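Local coordinates for protein Phthiocerol/phthiodiolone dimycocerosyl transferase (Mycobacterium tuberculosis, PDB 1Q9J) that probably transfers mycocerosic acyl chains from mycocerosic acid synthase onto phthiocerol, phthiodiolone and phenolphthiocerol, completing synthesis of the mycobacterial dimycocerosate ester lipids, at residues M26-R31 / V134-L139. Sequence-based numbering, arbitrary orientation.
Sequences MTIQLR and VLVDEL
V136 meets M26 and I28 with its two methyl groups, the whole of the direct contact between helix segment 134-139 and strand segment 26-31. One residue before it, L135 packs on L122 and H50 and does not touch the strand segment. V136 points toward the strand. With CG1 anti to the backbone N (chi1 178°), that methyl stands 4.3 Å from CD1 of I28, the end of the isoleucine chain. CG2, the other branch, comes up alongside M26 and lies 4.2 Å from its CG. SD and CE of the methionine lead away from the helix, so the valine meets M26 at CG. M26 and I28 are two residues apart and face the same way off the strand, and the valine sits across the pair. The contact is purely apolar and small, burying 91 Å² in all, with the backbones 7.9 Å apart at the CA atoms of M26 and V136. Two residues on, E138 takes no part; a salt bridge to R142 and a hydrogen bond to H50 hold it. L139 stays 6.3 Å short of I28, measured between CD2 and CD1. Strand 117-123 leads into helix 129-148 through the HHxxxDG motif of the family, with H124, probably the proton acceptor, and D128, which probably organises the active site. F350 from a loop touches both V136 and M26. Helix 129-148 lies against the sheet in which strand 23-31 runs between strands 117-123 and 360-368: L135, V136 and L139 pack on L122, L120 and L118 of strand 117-123.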
loop_
_atom_site.group_PDB
_atom_site.type_symbol
_atom_site.label_atom_id
_atom_site.label_comp_id
_atom_site.label_asym_id
_atom_site.label_seq_id
_atom_site.Cartn_x
_atom_site.Cartn_y
_atom_site.Cartn_z
ATOM N N MET A 26 -0.727 0.627 -9.937
ATOM C CA MET A 26 -1.776 -0.352 -9.828
ATOM C C MET A 26 -2.136 -0.734 -11.253
ATOM O O MET A 26 -2.616 0.091 -12.038
ATOM C CB MET A 26 -2.991 0.246 -9.126
ATOM C CG MET A 26 -3.952 -0.789 -8.581
ATOM S SD MET A 26 -3.096 -1.798 -7.340
ATOM C CE MET A 26 -2.925 -3.288 -8.205
ATOM N N THR A 27 -1.896 -1.996 -11.582
ATOM C CA THR A 27 -2.151 -2.492 -12.915
ATOM C C THR A 27 -3.240 -3.546 -12.965
ATOM O O THR A 27 -3.200 -4.554 -12.266
ATOM C CB THR A 27 -0.863 -3.055 -13.506
ATOM O OG1 THR A 27 0.182 -2.084 -13.344
ATOM C CG2 THR A 27 -1.050 -3.359 -14.992
ATOM N N ILE A 28 -4.223 -3.279 -13.804
ATOM C CA ILE A 28 -5.333 -4.181 -13.991
ATOM C C ILE A 28 -5.221 -4.803 -15.381
ATOM O O ILE A 28 -5.296 -4.099 -16.397
ATOM C CB ILE A 28 -6.684 -3.435 -13.915
ATOM C CG1 ILE A 28 -6.842 -2.746 -12.574
ATOM C CG2 ILE A 28 -7.818 -4.397 -14.148
ATOM C CD1 ILE A 28 -6.279 -1.329 -12.528
ATOM N N GLN A 29 -5.038 -6.118 -15.423
ATOM C CA GLN A 29 -4.947 -6.826 -16.691
ATOM C C GLN A 29 -6.380 -6.996 -17.195
ATOM O O GLN A 29 -7.205 -7.575 -16.503
ATOM C CB GLN A 29 -4.301 -8.193 -16.468
ATOM C CG GLN A 29 -4.198 -9.011 -17.728
ATOM C CD GLN A 29 -3.644 -8.206 -18.889
ATOM O OE1 GLN A 29 -2.551 -7.641 -18.798
ATOM N NE2 GLN A 29 -4.400 -8.143 -19.988
ATOM N N LEU A 30 -6.688 -6.497 -18.386
ATOM C CA LEU A 30 -8.052 -6.632 -18.884
ATOM C C LEU A 30 -8.218 -7.572 -20.076
ATOM O O LEU A 30 -7.243 -8.036 -20.678
ATOM C CB LEU A 30 -8.612 -5.257 -19.249
ATOM C CG LEU A 30 -8.562 -4.224 -18.122
ATOM C CD1 LEU A 30 -9.035 -2.870 -18.629
ATOM C CD2 LEU A 30 -9.428 -4.699 -16.972
ATOM N N ARG A 31 -9.481 -7.852 -20.389
ATOM C CA ARG A 31 -9.866 -8.708 -21.502
ATOM C C ARG A 31 -11.183 -8.199 -22.057
ATOM O O ARG A 31 -12.218 -8.265 -21.394
ATOM C CB ARG A 31 -10.026 -10.166 -21.071
ATOM C CG ARG A 31 -10.662 -11.027 -22.165
ATOM C CD ARG A 31 -10.330 -12.496 -21.996
ATOM N NE ARG A 31 -11.103 -13.130 -20.940
ATOM C CZ ARG A 31 -10.626 -14.075 -20.138
ATOM N NH1 ARG A 31 -9.371 -14.487 -20.272
ATOM N NH2 ARG A 31 -11.407 -14.617 -19.206
ATOM N N VAL A 134 -9.357 3.588 -3.366
ATOM C CA VAL A 134 -10.617 4.300 -3.541
ATOM C C VAL A 134 -10.646 5.045 -4.880
ATOM O O VAL A 134 -11.672 5.080 -5.553
ATOM C CB VAL A 134 -10.868 5.299 -2.373
ATOM C CG1 VAL A 134 -12.001 6.254 -2.735
ATOM C CG2 VAL A 134 -11.217 4.545 -1.104
ATOM N N LEU A 135 -9.513 5.637 -5.253
ATOM C CA LEU A 135 -9.390 6.365 -6.515
ATOM C C LEU A 135 -9.548 5.382 -7.675
ATOM O O LEU A 135 -10.402 5.554 -8.552
ATOM C CB LEU A 135 -8.021 7.062 -6.596
ATOM C CG LEU A 135 -7.819 8.159 -5.554
ATOM C CD1 LEU A 135 -6.382 8.653 -5.559
ATOM C CD2 LEU A 135 -8.789 9.293 -5.812
ATOM N N VAL A 136 -8.722 4.343 -7.652
ATOM C CA VAL A 136 -8.733 3.287 -8.662
ATOM C C VAL A 136 -10.160 2.769 -8.849
ATOM O O VAL A 136 -10.604 2.483 -9.961
ATOM C CB VAL A 136 -7.848 2.105 -8.214
ATOM C CG1 VAL A 136 -7.893 0.985 -9.234
ATOM C CG2 VAL A 136 -6.434 2.584 -7.964
ATOM N N ASP A 137 -10.877 2.636 -7.744
ATOM C CA ASP A 137 -12.241 2.151 -7.791
ATOM C C ASP A 137 -13.161 3.235 -8.398
ATOM O O ASP A 137 -14.054 2.950 -9.199
ATOM C CB ASP A 137 -12.666 1.738 -6.376
ATOM C CG ASP A 137 -14.146 1.453 -6.274
ATOM O OD1 ASP A 137 -14.882 2.369 -5.863
ATOM O OD2 ASP A 137 -14.577 0.325 -6.606
ATOM N N GLU A 138 -12.912 4.485 -8.036
ATOM C CA GLU A 138 -13.689 5.580 -8.579
ATOM C C GLU A 138 -13.534 5.618 -10.108
ATOM O O GLU A 138 -14.525 5.723 -10.846
ATOM C CB GLU A 138 -13.211 6.901 -8.005
ATOM C CG GLU A 138 -14.119 8.068 -8.327
ATOM C CD GLU A 138 -13.642 9.351 -7.696
ATOM O OE1 GLU A 138 -13.393 9.355 -6.455
ATOM O OE2 GLU A 138 -13.537 10.358 -8.447
ATOM N N LEU A 139 -12.288 5.540 -10.573
ATOM C CA LEU A 139 -11.997 5.552 -12.003
ATOM C C LEU A 139 -12.880 4.542 -12.760
ATOM O O LEU A 139 -13.619 4.922 -13.673
ATOM C CB LEU A 139 -10.516 5.218 -12.254
ATOM C CG LEU A 139 -10.116 4.983 -13.728
ATOM C CD1 LEU A 139 -10.126 6.303 -14.488
ATOM C CD2 LEU A 139 -8.734 4.359 -13.777
#